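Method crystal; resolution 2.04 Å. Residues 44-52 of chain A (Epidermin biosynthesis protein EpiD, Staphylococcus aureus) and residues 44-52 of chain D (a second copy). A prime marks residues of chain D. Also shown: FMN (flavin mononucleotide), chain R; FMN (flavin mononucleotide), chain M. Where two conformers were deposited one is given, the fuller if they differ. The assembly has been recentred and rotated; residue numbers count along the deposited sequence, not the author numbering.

Chain A 44-52: RKFINGEIL
Chain D 44-52: RKFINGEIL

One asparagine in each copy does two jobs at once, capping its own helix and bonding the backbone of its partner. The OD1 of Asn48 accepts from Glu50 N (3.2 Å) and, weakly, from Ile51 N (3.4 Å), while its ND2 donates to Lys45′ O at 2.7 Å; reciprocally, Asn48′ ND2 donates to Lys45 O at 2.7 Å. The amide suits this place because it carries an acceptor and a donor on one planar group. Its CA-to-CB bond points toward the partner, with chi1 t (173° and 178°), in an extended backbone (phi/psi -134/103 and -136/110).

Residues 44-46 have helical phi/psi, Ile47 is extended (-129/176), and a helix runs from Gly49 through Leu52. The register is reciprocal, with CA atoms of Phe46 and Ile51′, and of Ile51 and Phe46′, 6.8 Å apart.

Apolar contacts accompany the polar pair. Ile51 (chi m, m) points toward the partner, and its CD1 lies 3.9 Å from Phe46′ CD1; Phe46 CD1 lies 3.8 Å from Ile51′ CD1. Phe46 CA-to-CB points away (chi1 -63°), yet the ring still meets the isoleucine and presents its edge to flavin, CE1 lying 3.7 Å from FMN (chain M) C7. Together the stretches bury 315 Å². Water 1 donates to Lys45′ O at 2.5 Å.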

ATOM      1  N   ARG A  44     -23.477   3.449   0.222  1.00 20.36           N
ATOM      2  CA  ARG A  44     -22.656   2.365   0.822  1.00 21.67           C
ATOM      3  C   ARG A  44     -22.087   2.756   2.190  1.00 22.47           C
ATOM      4  O   ARG A  44     -21.929   1.920   3.065  1.00 22.35           O
ATOM      5  CB  ARG A  44     -21.467   2.009  -0.095  1.00 22.66           C
ATOM      6  CG  ARG A  44     -21.823   1.505  -1.474  1.00 23.45           C
ATOM      7  CD  ARG A  44     -20.584   1.328  -2.385  1.00 25.81           C
ATOM      8  NE  ARG A  44     -19.748   0.248  -1.893  1.00 28.15           N
ATOM      9  CZ  ARG A  44     -19.958  -1.036  -2.114  1.00 31.45           C
ATOM     10  NH1 ARG A  44     -20.957  -1.444  -2.902  1.00 31.60           N
ATOM     11  NH2 ARG A  44     -19.122  -1.927  -1.579  1.00 32.79           N
ATOM     12  N   LYS A  45     -21.762   4.039   2.344  1.00 22.06           N
ATOM     13  CA  LYS A  45     -21.128   4.522   3.586  1.00 22.73           C
ATOM     14  C   LYS A  45     -22.083   4.565   4.765  1.00 21.99           C
ATOM     15  O   LYS A  45     -21.609   4.652   5.891  1.00 24.06           O
ATOM     16  CB  LYS A  45     -20.499   5.932   3.395  1.00 21.71           C
ATOM     17  CG  LYS A  45     -21.526   7.011   3.158  1.00 23.15           C
ATOM     18  CD  LYS A  45     -20.916   8.433   2.854  1.00 21.63           C
ATOM     19  CE  LYS A  45     -21.807   9.088   1.799  1.00 26.74           C
ATOM     20  NZ  LYS A  45     -21.677  10.521   1.875  1.00 31.18           N
ATOM     21  N   PHE A  46     -23.392   4.537   4.515  1.00 21.20           N
ATOM     22  CA  PHE A  46     -24.391   4.546   5.567  1.00 21.53           C
ATOM     23  C   PHE A  46     -24.702   3.155   6.149  1.00 23.46           C
ATOM     24  O   PHE A  46     -25.310   3.079   7.241  1.00 25.00           O
ATOM     25  CB  PHE A  46     -25.702   5.183   5.128  1.00 21.13           C
ATOM     26  CG  PHE A  46     -25.604   6.661   4.762  1.00 20.59           C
ATOM     27  CD1 PHE A  46     -26.068   7.622   5.609  1.00 20.02           C
ATOM     28  CD2 PHE A  46     -25.136   7.059   3.530  1.00 22.21           C
ATOM     29  CE1 PHE A  46     -26.001   8.972   5.264  1.00 21.16           C
ATOM     30  CE2 PHE A  46     -25.065   8.389   3.195  1.00 22.47           C
ATOM     31  CZ  PHE A  46     -25.504   9.341   4.069  1.00 22.63           C
ATOM     32  N   ILE A  47     -24.270   2.074   5.499  1.00 23.20           N
ATOM     33  CA  ILE A  47     -24.714   0.732   5.870  0.60 23.83           C
ATOM     34  C   ILE A  47     -23.537  -0.224   6.064  1.00 25.33           C
ATOM     35  O   ILE A  47     -22.383   0.131   5.845  1.00 26.29           O
ATOM     36  CB  ILE A  47     -25.765   0.130   4.860  0.60 23.15           C
ATOM     37  CG1 ILE A  47     -25.266   0.116   3.410  0.60 20.90           C
ATOM     38  CG2 ILE A  47     -27.093   0.918   4.920  0.60 23.65           C
ATOM     39  CD1 ILE A  47     -24.219  -0.925   3.070  0.60 16.72           C
ATOM     40  N   ASN A  48     -23.828  -1.448   6.474  1.00 26.43           N
ATOM     41  CA  ASN A  48     -22.773  -2.390   6.747  1.00 26.86           C
ATOM     42  C   ASN A  48     -23.243  -3.653   6.050  1.00 27.07           C
ATOM     43  O   ASN A  48     -24.164  -4.327   6.484  1.00 26.53           O
ATOM     44  CB  ASN A  48     -22.618  -2.465   8.249  1.00 28.10           C
ATOM     45  CG  ASN A  48     -21.665  -3.540   8.698  1.00 30.43           C
ATOM     46  OD1 ASN A  48     -21.400  -4.482   7.954  1.00 33.38           O
ATOM     47  ND2 ASN A  48     -21.136  -3.407   9.939  1.00 34.22           N
ATOM     48  N   GLY A  49     -22.647  -3.918   4.906  1.00 27.08           N
ATOM     49  CA  GLY A  49     -23.097  -4.976   4.049  1.00 28.01           C
ATOM     50  C   GLY A  49     -23.147  -6.330   4.703  1.00 29.67           C
ATOM     51  O   GLY A  49     -23.947  -7.159   4.321  1.00 30.95           O
ATOM     52  N   GLU A  50     -22.297  -6.596   5.677  1.00 30.65           N
ATOM     53  CA  GLU A  50     -22.332  -7.941   6.278  1.00 31.80           C
ATOM     54  C   GLU A  50     -23.465  -8.036   7.301  1.00 31.02           C
ATOM     55  O   GLU A  50     -23.989  -9.129   7.521  1.00 28.91           O
ATOM     56  CB  GLU A  50     -21.001  -8.295   6.920  1.00 33.52           C
ATOM     57  CG  GLU A  50     -19.868  -8.492   5.906  1.00 36.72           C
ATOM     58  CD  GLU A  50     -19.882  -9.871   5.238  1.00 43.21           C
ATOM     59  OE1 GLU A  50     -19.859 -10.894   5.980  1.00 39.20           O
ATOM     60  OE2 GLU A  50     -19.909  -9.900   3.964  1.00 44.67           O
ATOM     61  N   ILE A  51     -23.809  -6.897   7.915  1.00 29.33           N
ATOM     62  CA  ILE A  51     -24.959  -6.795   8.816  1.00 28.86           C
ATOM     63  C   ILE A  51     -26.231  -7.011   7.980  1.00 26.63           C
ATOM     64  O   ILE A  51     -27.062  -7.782   8.360  1.00 27.33           O
ATOM     65  CB  ILE A  51     -25.007  -5.408   9.582  1.00 29.32           C
ATOM     66  CG1 ILE A  51     -24.004  -5.353  10.760  1.00 29.56           C
ATOM     67  CG2 ILE A  51     -26.443  -5.056  10.073  1.00 29.00           C
ATOM     68  CD1 ILE A  51     -24.151  -6.463  11.769  1.00 30.67           C
ATOM     69  N   LEU A  52     -26.341  -6.370   6.825  1.00 24.59           N
ATOM     70  CA  LEU A  52     -27.460  -6.583   5.914  1.00 24.01           C
ATOM     71  C   LEU A  52     -27.625  -8.067   5.600  1.00 24.52           C
ATOM     72  O   LEU A  52     -28.745  -8.572   5.620  1.00 24.10           O
ATOM     73  CB  LEU A  52     -27.319  -5.770   4.639  1.00 23.18           C
ATOM     74  CG  LEU A  52     -27.351  -4.243   4.741  1.00 22.54           C
ATOM     75  CD1 LEU A  52     -27.071  -3.560   3.410  1.00 23.87           C
ATOM     76  CD2 LEU A  52     -28.664  -3.750   5.280  1.00 20.34           C
TER
ATOM     77  N   ARG D  44     -16.480  -3.454  16.794  1.00 20.98           N
ATOM     78  CA  ARG D  44     -16.337  -2.343  15.820  1.00 20.03           C
ATOM     79  C   ARG D  44     -16.871  -2.787  14.444  1.00 20.37           C
ATOM     80  O   ARG D  44     -17.383  -1.981  13.721  1.00 18.10           O
ATOM     81  CB  ARG D  44     -14.886  -1.917  15.641  1.00 20.40           C
ATOM     82  CG  ARG D  44     -14.219  -1.445  16.897  1.00 21.77           C
ATOM     83  CD  ARG D  44     -12.735  -1.451  16.753  1.00 25.03           C
ATOM     84  NE  ARG D  44     -12.320  -0.566  15.694  1.00 28.33           N
ATOM     85  CZ  ARG D  44     -12.212   0.747  15.828  1.00 29.56           C
ATOM     86  NH1 ARG D  44     -12.451   1.333  17.001  1.00 29.75           N
ATOM     87  NH2 ARG D  44     -11.856   1.479  14.779  1.00 29.76           N
ATOM     88  N   LYS D  45     -16.805  -4.076  14.111  1.00 19.39           N
ATOM     89  CA  LYS D  45     -17.243  -4.472  12.765  1.00 20.40           C
ATOM     90  C   LYS D  45     -18.747  -4.523  12.628  1.00 20.66           C
ATOM     91  O   LYS D  45     -19.218  -4.579  11.506  1.00 20.76           O
ATOM     92  CB  LYS D  45     -16.685  -5.826  12.346  1.00 20.40           C
ATOM     93  CG  LYS D  45     -17.165  -6.952  13.231  1.00 20.73           C
ATOM     94  CD  LYS D  45     -16.532  -8.229  12.831  1.00 21.65           C
ATOM     95  CE  LYS D  45     -16.877  -9.361  13.780  1.00 24.15           C
ATOM     96  NZ  LYS D  45     -16.189  -9.229  15.098  1.00 25.44           N
ATOM     97  N   PHE D  46     -19.480  -4.525  13.766  1.00 20.05           N
ATOM     98  CA  PHE D  46     -20.937  -4.487  13.801  1.00 19.32           C
ATOM     99  C   PHE D  46     -21.537  -3.084  13.672  1.00 19.68           C
ATOM    100  O   PHE D  46     -22.738  -2.959  13.425  1.00 20.78           O
ATOM    101  CB  PHE D  46     -21.490  -5.116  15.076  1.00 19.53           C
ATOM    102  CG  PHE D  46     -21.179  -6.603  15.237  1.00 20.35           C
ATOM    103  CD1 PHE D  46     -22.115  -7.552  14.918  1.00 17.04           C
ATOM    104  CD2 PHE D  46     -19.941  -7.024  15.710  1.00 21.77           C
ATOM    105  CE1 PHE D  46     -21.815  -8.921  15.074  1.00 20.86           C
ATOM    106  CE2 PHE D  46     -19.669  -8.399  15.883  1.00 21.26           C
ATOM    107  CZ  PHE D  46     -20.616  -9.310  15.550  1.00 21.31           C
ATOM    108  N   ILE D  47     -20.736  -2.037  13.738  1.00 19.21           N
ATOM    109  CA  ILE D  47     -21.303  -0.674  13.723  1.00 19.50           C
ATOM    110  C   ILE D  47     -20.636   0.290  12.754  1.00 19.91           C
ATOM    111  O   ILE D  47     -19.659  -0.051  12.119  1.00 20.23           O
ATOM    112  CB  ILE D  47     -21.358  -0.054  15.183  1.00 20.15           C
ATOM    113  CG1 ILE D  47     -20.019  -0.213  15.945  1.00 22.08           C
ATOM    114  CG2 ILE D  47     -22.472  -0.714  16.058  1.00 21.75           C
ATOM    115  CD1 ILE D  47     -19.011   0.760  15.600  1.00 22.14           C
ATOM    116  N   ASN D  48     -21.110   1.540  12.721  1.00 20.99           N
ATOM    117  CA  ASN D  48     -20.581   2.549  11.783  1.00 22.23           C
ATOM    118  C   ASN D  48     -20.419   3.815  12.600  1.00 22.45           C
ATOM    119  O   ASN D  48     -21.389   4.360  13.091  1.00 22.93           O
ATOM    120  CB  ASN D  48     -21.593   2.666  10.649  1.00 22.74           C
ATOM    121  CG  ASN D  48     -21.236   3.691   9.611  1.00 27.37           C
ATOM    122  OD1 ASN D  48     -20.741   4.754   9.933  1.00 33.58           O
ATOM    123  ND2 ASN D  48     -21.511   3.368   8.316  1.00 34.44           N
ATOM    124  N   GLY D  49     -19.190   4.215  12.861  1.00 22.26           N
ATOM    125  CA  GLY D  49     -18.963   5.212  13.835  1.00 23.08           C
ATOM    126  C   GLY D  49     -19.468   6.573  13.408  1.00 24.91           C
ATOM    127  O   GLY D  49     -19.818   7.381  14.272  1.00 25.53           O
ATOM    128  N   GLU D  50     -19.491   6.846  12.105  1.00 25.78           N
ATOM    129  CA  GLU D  50     -20.060   8.162  11.651  1.00 28.15           C
ATOM    130  C   GLU D  50     -21.591   8.113  11.838  1.00 27.04           C
ATOM    131  O   GLU D  50     -22.174   9.135  12.116  1.00 27.00           O
ATOM    132  CB  GLU D  50     -19.681   8.558  10.196  1.00 29.16           C
ATOM    133  CG  GLU D  50     -18.221   9.041   9.959  1.00 33.31           C
ATOM    134  CD  GLU D  50     -17.729  10.202  10.886  1.00 40.99           C
ATOM    135  OE1 GLU D  50     -18.139  11.387  10.707  1.00 42.28           O
ATOM    136  OE2 GLU D  50     -16.870   9.917  11.779  1.00 44.46           O
ATOM    137  N   ILE D  51     -22.207   6.926  11.749  1.00 25.01           N
ATOM    138  CA  ILE D  51     -23.641   6.827  11.965  1.00 25.37           C
ATOM    139  C   ILE D  51     -23.875   6.950  13.484  1.00 24.96           C
ATOM    140  O   ILE D  51     -24.780   7.636  13.875  1.00 26.01           O
ATOM    141  CB  ILE D  51     -24.275   5.534  11.398  1.00 24.48           C
ATOM    142  CG1 ILE D  51     -24.360   5.552   9.861  1.00 25.89           C
ATOM    143  CG2 ILE D  51     -25.655   5.205  12.050  1.00 25.40           C
ATOM    144  CD1 ILE D  51     -25.096   6.693   9.214  1.00 26.47           C
ATOM    145  N   LEU D  52     -23.045   6.326  14.319  1.00 24.83           N
ATOM    146  CA  LEU D  52     -23.183   6.520  15.764  1.00 24.64           C
ATOM    147  C   LEU D  52     -23.130   8.025  16.113  1.00 25.57           C
ATOM    148  O   LEU D  52     -23.952   8.501  16.919  1.00 26.04           O
ATOM    149  CB  LEU D  52     -22.181   5.712  16.573  1.00 23.37           C
ATOM    150  CG  LEU D  52     -22.207   4.175  16.512  1.00 22.67           C
ATOM    151  CD1 LEU D  52     -20.921   3.686  17.110  1.00 24.33           C
ATOM    152  CD2 LEU D  52     -23.367   3.476  17.206  1.00 18.55           C
TER
HETATM  153  N1  FMN R 501     -21.468 -13.014  21.419  1.00 25.63           N
HETATM  154  C2  FMN R 501     -22.339 -12.780  22.474  1.00 26.68           C
HETATM  155  O2  FMN R 501     -22.004 -12.978  23.628  1.00 22.05           O
HETATM  156  N3  FMN R 501     -23.619 -12.317  22.238  1.00 26.68           N
HETATM  157  C4  FMN R 501     -24.084 -12.092  20.963  1.00 26.04           C
HETATM  158  O4  FMN R 501     -25.248 -11.689  20.809  1.00 27.05           O
HETATM  159  C4A FMN R 501     -23.248 -12.370  19.885  1.00 25.63           C
HETATM  160  N5  FMN R 501     -23.686 -12.182  18.573  1.00 22.62           N
HETATM  161  C5A FMN R 501     -22.793 -12.393  17.522  1.00 20.86           C
HETATM  162  C6  FMN R 501     -23.205 -12.196  16.205  1.00 20.67           C
HETATM  163  C7  FMN R 501     -22.305 -12.431  15.142  1.00 22.78           C
HETATM  164  C7M FMN R 501     -22.723 -12.234  13.713  1.00 22.17           C
HETATM  165  C8  FMN R 501     -20.993 -12.831  15.408  1.00 23.36           C
HETATM  166  C8M FMN R 501     -20.025 -13.108  14.276  1.00 17.60           C
HETATM  167  C9  FMN R 501     -20.593 -13.039  16.722  1.00 19.22           C
HETATM  168  C9A FMN R 501     -21.470 -12.784  17.776  1.00 18.11           C
HETATM  169  N10 FMN R 501     -21.069 -13.023  19.073  1.00 18.21           N
HETATM  170  C10 FMN R 501     -21.934 -12.824  20.125  1.00 21.66           C
HETATM  171  C1' FMN R 501     -19.679 -13.482  19.397  1.00 19.01           C
HETATM  172  C2' FMN R 501     -18.763 -12.352  19.841  1.00 18.58           C
HETATM  173  O2' FMN R 501     -18.755 -11.284  18.872  1.00 22.88           O
HETATM  174  C3' FMN R 501     -17.390 -12.937  20.060  1.00 21.33           C
HETATM  175  O3' FMN R 501     -17.396 -13.921  21.101  1.00 23.51           O
HETATM  176  C4' FMN R 501     -16.375 -11.840  20.334  1.00 26.04           C
HETATM  177  O4' FMN R 501     -15.172 -12.539  20.616  1.00 28.29           O
HETATM  178  C5' FMN R 501     -16.695 -10.954  21.529  1.00 26.56           C
HETATM  179  O5' FMN R 501     -16.059  -9.714  21.389  1.00 26.23           O
HETATM  180  P   FMN R 501     -16.204  -8.531  22.453  1.00 20.79           P
HETATM  181  O1P FMN R 501     -14.817  -7.931  22.645  1.00 23.89           O
HETATM  182  O2P FMN R 501     -16.660  -9.160  23.795  1.00 22.98           O
HETATM  183  O3P FMN R 501     -17.162  -7.578  21.888  1.00 19.28           O
HETATM  184  N1  FMN M 501     -30.135  13.209   0.668  1.00 19.25           N
HETATM  185  C2  FMN M 501     -31.471  12.942   0.516  1.00 18.85           C
HETATM  186  O2  FMN M 501     -32.010  13.155  -0.564  1.00 21.60           O
HETATM  187  N3  FMN M 501     -32.207  12.484   1.561  1.00 14.63           N
HETATM  188  C4  FMN M 501     -31.639  12.274   2.780  1.00 18.59           C
HETATM  189  O4  FMN M 501     -32.378  11.879   3.651  1.00 19.96           O
HETATM  190  C4A FMN M 501     -30.288  12.542   2.981  1.00 19.44           C
HETATM  191  N5  FMN M 501     -29.663  12.336   4.193  1.00 21.16           N
HETATM  192  C5A FMN M 501     -28.327  12.554   4.312  1.00 18.74           C
HETATM  193  C6  FMN M 501     -27.714  12.395   5.547  1.00 18.34           C
HETATM  194  C7  FMN M 501     -26.358  12.619   5.671  1.00 20.55           C
HETATM  195  C7M FMN M 501     -25.637  12.425   6.974  1.00 17.59           C
HETATM  196  C8  FMN M 501     -25.624  13.034   4.553  1.00 21.85           C
HETATM  197  C8M FMN M 501     -24.150  13.351   4.633  1.00 22.60           C
HETATM  198  C9  FMN M 501     -26.243  13.244   3.338  1.00 19.71           C
HETATM  199  C9A FMN M 501     -27.602  13.006   3.203  1.00 20.65           C
HETATM  200  N10 FMN M 501     -28.223  13.243   1.978  1.00 19.14           N
HETATM  201  C10 FMN M 501     -29.549  13.001   1.882  1.00 20.69           C
HETATM  202  C1' FMN M 501     -27.507  13.725   0.743  1.00 15.69           C
HETATM  203  C2' FMN M 501     -27.270  12.572  -0.230  1.00 15.22           C
HETATM  204  O2' FMN M 501     -26.644  11.469   0.452  1.00 13.51           O
HETATM  205  C3' FMN M 501     -26.496  13.135  -1.365  1.00 16.21           C
HETATM  206  O3' FMN M 501     -27.267  14.116  -2.099  1.00 18.10           O
HETATM  207  C4' FMN M 501     -26.011  12.029  -2.303  1.00 16.48           C
HETATM  208  O4' FMN M 501     -25.394  12.589  -3.450  1.00 16.60           O
HETATM  209  C5' FMN M 501     -27.119  11.186  -2.842  1.00 18.76           C
HETATM  210  O5' FMN M 501     -26.493  10.095  -3.491  1.00 18.79           O
HETATM  211  P   FMN M 501     -27.317   8.771  -3.882  1.00 22.71           P
HETATM  212  O1P FMN M 501     -26.556   8.105  -4.985  1.00 21.17           O
HETATM  213  O2P FMN M 501     -28.687   9.176  -4.322  1.00 20.44           O
HETATM  214  O3P FMN M 501     -27.375   7.700  -2.876  1.00 17.54           O
HETATM  215  O   HOH W   1     -18.508  -5.502   9.248  1.00 33.25           O